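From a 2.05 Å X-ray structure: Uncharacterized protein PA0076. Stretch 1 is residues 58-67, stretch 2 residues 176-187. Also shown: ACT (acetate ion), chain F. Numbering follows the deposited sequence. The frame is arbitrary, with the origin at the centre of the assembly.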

# COMPACT_ATOMS: atom_id res chain seq x y z
N TRP B 58 -8.00 -20.15 0.44
CA TRP B 58 -7.33 -18.88 0.45
C TRP B 58 -6.77 -18.55 -0.92
O TRP B 58 -5.98 -19.24 -1.50
CB TRP B 58 -6.24 -18.89 1.50
CG TRP B 58 -6.78 -19.01 2.87
CD1 TRP B 58 -6.78 -20.12 3.64
CD2 TRP B 58 -7.36 -17.98 3.63
NE1 TRP B 58 -7.37 -19.85 4.86
CE2 TRP B 58 -7.71 -18.53 4.89
CE3 TRP B 58 -7.56 -16.61 3.42
CZ2 TRP B 58 -8.30 -17.79 5.90
CZ3 TRP B 58 -8.19 -15.89 4.39
CH2 TRP B 58 -8.56 -16.48 5.62
N ARG B 59 -7.23 -17.44 -1.43
CA ARG B 59 -6.66 -16.80 -2.60
C ARG B 59 -5.41 -16.03 -2.10
O ARG B 59 -5.41 -15.57 -1.00
CB ARG B 59 -7.66 -15.79 -3.11
CG ARG B 59 -9.00 -16.38 -3.43
CD ARG B 59 -10.07 -15.35 -3.62
NE ARG B 59 -11.39 -15.99 -3.78
CZ ARG B 59 -12.52 -15.33 -4.02
NH1 ARG B 59 -12.50 -14.02 -4.23
NH2 ARG B 59 -13.66 -15.97 -4.14
N PHE B 60 -4.37 -15.98 -2.91
CA PHE B 60 -3.18 -15.30 -2.53
C PHE B 60 -2.45 -14.59 -3.67
O PHE B 60 -2.56 -14.97 -4.83
CB PHE B 60 -2.22 -16.28 -1.85
CG PHE B 60 -1.77 -17.41 -2.74
CD1 PHE B 60 -0.69 -17.26 -3.61
CD2 PHE B 60 -2.39 -18.65 -2.67
CE1 PHE B 60 -0.27 -18.31 -4.40
CE2 PHE B 60 -2.01 -19.69 -3.46
CZ PHE B 60 -0.97 -19.56 -4.33
N ALA B 61 -1.68 -13.59 -3.28
CA ALA B 61 -0.67 -12.97 -4.11
C ALA B 61 0.60 -12.74 -3.30
O ALA B 61 0.59 -12.12 -2.22
CB ALA B 61 -1.18 -11.70 -4.62
N ILE B 62 1.66 -13.32 -3.80
CA ILE B 62 2.97 -13.37 -3.17
C ILE B 62 4.02 -12.62 -4.00
O ILE B 62 4.19 -12.87 -5.18
CB ILE B 62 3.36 -14.78 -2.96
CG1 ILE B 62 2.28 -15.42 -2.00
CG2 ILE B 62 4.80 -14.89 -2.44
CD1 ILE B 62 2.40 -16.88 -1.86
N ALA B 63 4.72 -11.72 -3.34
CA ALA B 63 5.81 -10.93 -4.00
C ALA B 63 6.94 -11.79 -4.56
O ALA B 63 7.20 -12.91 -4.08
CB ALA B 63 6.39 -9.91 -3.01
N PRO B 64 7.64 -11.25 -5.57
CA PRO B 64 8.83 -11.92 -6.10
C PRO B 64 9.89 -12.10 -5.04
O PRO B 64 10.03 -11.25 -4.18
CB PRO B 64 9.36 -10.95 -7.17
CG PRO B 64 8.15 -10.13 -7.57
CD PRO B 64 7.37 -9.98 -6.26
N GLY B 65 10.58 -13.22 -5.09
CA GLY B 65 11.70 -13.50 -4.20
C GLY B 65 11.35 -14.07 -2.84
O GLY B 65 12.24 -14.35 -2.03
N LEU B 66 10.08 -14.21 -2.54
CA LEU B 66 9.69 -14.87 -1.28
C LEU B 66 9.64 -16.39 -1.45
O LEU B 66 9.75 -17.15 -0.49
CB LEU B 66 8.35 -14.36 -0.81
CG LEU B 66 8.21 -12.91 -0.42
CD1 LEU B 66 6.79 -12.74 0.06
CD2 LEU B 66 9.21 -12.49 0.64
N LEU B 67 9.47 -16.82 -2.68
CA LEU B 67 9.56 -18.22 -3.02
C LEU B 67 10.72 -18.35 -3.98
O LEU B 67 11.89 -18.36 -3.53
CB LEU B 67 8.20 -18.67 -3.60
CG LEU B 67 7.16 -18.67 -2.43
CD1 LEU B 67 5.71 -18.54 -2.84
CD2 LEU B 67 7.37 -19.87 -1.55
N ALA B 176 2.16 -1.65 -1.56
CA ALA B 176 1.81 -2.44 -0.39
C ALA B 176 2.07 -3.93 -0.57
O ALA B 176 2.18 -4.70 0.44
CB ALA B 176 0.35 -2.16 0.06
N CYS B 177 2.17 -4.37 -1.81
CA CYS B 177 2.49 -5.77 -2.11
C CYS B 177 3.94 -6.20 -2.07
O CYS B 177 4.24 -7.40 -1.94
CB CYS B 177 1.92 -6.16 -3.50
SG CYS B 177 0.11 -6.05 -3.48
N ASP B 178 4.86 -5.26 -2.16
CA ASP B 178 6.26 -5.58 -2.25
C ASP B 178 6.75 -6.20 -0.97
O ASP B 178 6.41 -5.74 0.15
CB ASP B 178 7.04 -4.33 -2.57
CG ASP B 178 6.70 -3.77 -3.96
OD1 ASP B 178 6.24 -4.53 -4.84
OD2 ASP B 178 6.87 -2.58 -4.17
N GLY B 179 7.57 -7.23 -1.12
CA GLY B 179 8.07 -7.93 0.07
C GLY B 179 6.98 -8.67 0.89
O GLY B 179 7.22 -9.03 2.02
N ALA B 180 5.81 -8.87 0.34
CA ALA B 180 4.65 -9.30 1.17
C ALA B 180 3.88 -10.45 0.57
O ALA B 180 3.98 -10.70 -0.65
CB ALA B 180 3.67 -8.13 1.39
N SER B 181 3.07 -11.11 1.42
CA SER B 181 2.07 -12.05 0.92
C SER B 181 0.69 -11.59 1.43
O SER B 181 0.55 -11.17 2.62
CB SER B 181 2.45 -13.45 1.35
OG SER B 181 2.44 -13.57 2.76
N HIS B 182 -0.28 -11.57 0.51
CA HIS B 182 -1.66 -11.25 0.79
C HIS B 182 -2.50 -12.53 0.58
O HIS B 182 -2.24 -13.33 -0.34
CB HIS B 182 -2.19 -10.14 -0.13
CG HIS B 182 -1.71 -8.76 0.24
ND1 HIS B 182 -0.53 -8.23 -0.20
CD2 HIS B 182 -2.26 -7.84 1.07
CE1 HIS B 182 -0.36 -7.03 0.33
NE2 HIS B 182 -1.41 -6.75 1.09
N TRP B 183 -3.48 -12.69 1.43
CA TRP B 183 -4.30 -13.91 1.51
C TRP B 183 -5.69 -13.43 1.80
O TRP B 183 -5.87 -12.58 2.70
CB TRP B 183 -3.82 -14.74 2.68
CG TRP B 183 -2.39 -15.01 2.65
CD1 TRP B 183 -1.37 -14.19 3.18
CD2 TRP B 183 -1.74 -16.16 2.13
NE1 TRP B 183 -0.15 -14.79 2.99
CE2 TRP B 183 -0.34 -15.98 2.33
CE3 TRP B 183 -2.20 -17.33 1.48
CZ2 TRP B 183 0.59 -16.92 1.91
CZ3 TRP B 183 -1.28 -18.25 1.06
CH2 TRP B 183 0.10 -18.07 1.31
N TRP B 184 -6.66 -13.83 0.96
CA TRP B 184 -8.03 -13.35 1.14
C TRP B 184 -9.03 -14.39 0.63
O TRP B 184 -8.64 -15.35 -0.03
CB TRP B 184 -8.27 -12.02 0.47
CG TRP B 184 -8.30 -12.05 -1.04
CD1 TRP B 184 -9.39 -12.00 -1.80
CD2 TRP B 184 -7.17 -12.08 -1.93
NE1 TRP B 184 -9.04 -12.04 -3.15
CE2 TRP B 184 -7.68 -12.10 -3.23
CE3 TRP B 184 -5.78 -12.12 -1.75
CZ2 TRP B 184 -6.86 -12.15 -4.32
CZ3 TRP B 184 -4.98 -12.17 -2.84
CH2 TRP B 184 -5.51 -12.19 -4.11
N GLY B 185 -10.30 -14.17 0.92
CA GLY B 185 -11.33 -15.01 0.37
C GLY B 185 -12.64 -14.96 1.13
O GLY B 185 -12.86 -14.04 1.91
N ARG B 186 -13.50 -15.95 0.85
CA ARG B 186 -14.89 -15.97 1.38
C ARG B 186 -14.96 -16.41 2.84
O ARG B 186 -15.94 -16.16 3.52
CB ARG B 186 -15.79 -16.89 0.57
CG ARG B 186 -15.87 -16.57 -0.87
CD ARG B 186 -16.84 -17.52 -1.68
NE ARG B 186 -17.40 -16.74 -2.78
CZ ARG B 186 -17.13 -16.94 -4.06
NH1 ARG B 186 -16.40 -17.96 -4.50
NH2 ARG B 186 -17.67 -16.14 -4.91
N GLY B 187 -13.90 -17.01 3.34
CA GLY B 187 -13.94 -17.48 4.73
C GLY B 187 -14.65 -18.81 4.90
O GLY B 187 -14.72 -19.60 3.97
C ACT F . -2.96 -4.86 3.19
O ACT F . -3.37 -6.07 3.34
OXT ACT F . -2.00 -4.61 2.37
CH3 ACT F . -3.59 -3.81 3.97
O HOH W 1 -10.57 -12.18 -5.61
O HOH W 2 1.36 -9.45 -1.92

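Strand 58-62 runs antiparallel to a strand that begins at A180, the two lying edge to edge, and three residues, R59, W184 and W183, have the most surface covered. The backbone sets the terms. R59 and W184 form a hydrogen-bonded pair, with R59 N to W184 O at 2.9 Å and W184 N to R59 O at 2.9 Å. Two residues along, A61 and H182 repeat the pattern, A61 N giving to H182 O at 3.0 Å and H182 N to A61 O at 2.9 Å. A63 N to A180 O, at 3.0 Å, carries the ladder one rung past the end of the first strand. This register puts R59, A61, H182 and W184 on one face of the sheet and F60, I62, S181 and W183 on the other.

On the first face, R59 and W184 are directly paired, and the arginine uses its aliphatic part against the indole. R59 CB sits 3.9 Å from the centroid of the six-membered ring of W184, over the face of the ring, near CE2, and the extended chain then runs along the indole until R59 CD is 3.5 Å from W184 NE1. Both polar ends keep their hydrogen bonds: water 1 accepts from W184 NE1 at 2.9 Å and, weakly, from R59 NH1 at 3.0 Å. The charged tip finds no salt bridge in the other stretch. Instead R59 NH2 lies 3.4 Å from R186 NH1, two donors of like charge, with R59 NH2 over the face of the R186 guanidinium; R59 NE and NH2 are satisfied elsewhere in the structure.

The far end of the W184 indole reaches along the strand to A61, W184 CZ3 standing 4.2 Å from A61 CB and 3.6 Å from A61 N. The small methyl and the broad ring thus share this face, one indole serving two residues of the neighbouring strand.

W183 plays the matching part on the other face. Its partner across the non-hydrogen-bonded pair, F60, places CB 3.9 Å from the centroid of the W183 six-membered ring, over the face, while the F60 ring itself leads away. The two aromatic rings meet obliquely, centroids 5.4 Å apart and planes at 44°, and the closest packing comes from the phenylalanine's CB, 3.5 Å from W183 CE3. I62 CD1 adds a contact with W183 CH2 at 4.1 Å. The indole is also tied within its own strand, W183 NE1 giving a hydrogen bond to S181 OG at 2.9 Å. In the backbone, W183 CA lies 3.2 Å from R59 O, a CA-H...O contact between the strands.

The rule common to both faces is a tryptophan ring laid under the CB of its cross-strand partner, with a second, smaller side chain two residues along meeting the ring. Beyond the strands the packing is lighter: A63 CB rests 3.5 Å from C177 O, and L66 CD1 comes within 3.5 Å of A180 O, apolar groups against backbone where the chain turns.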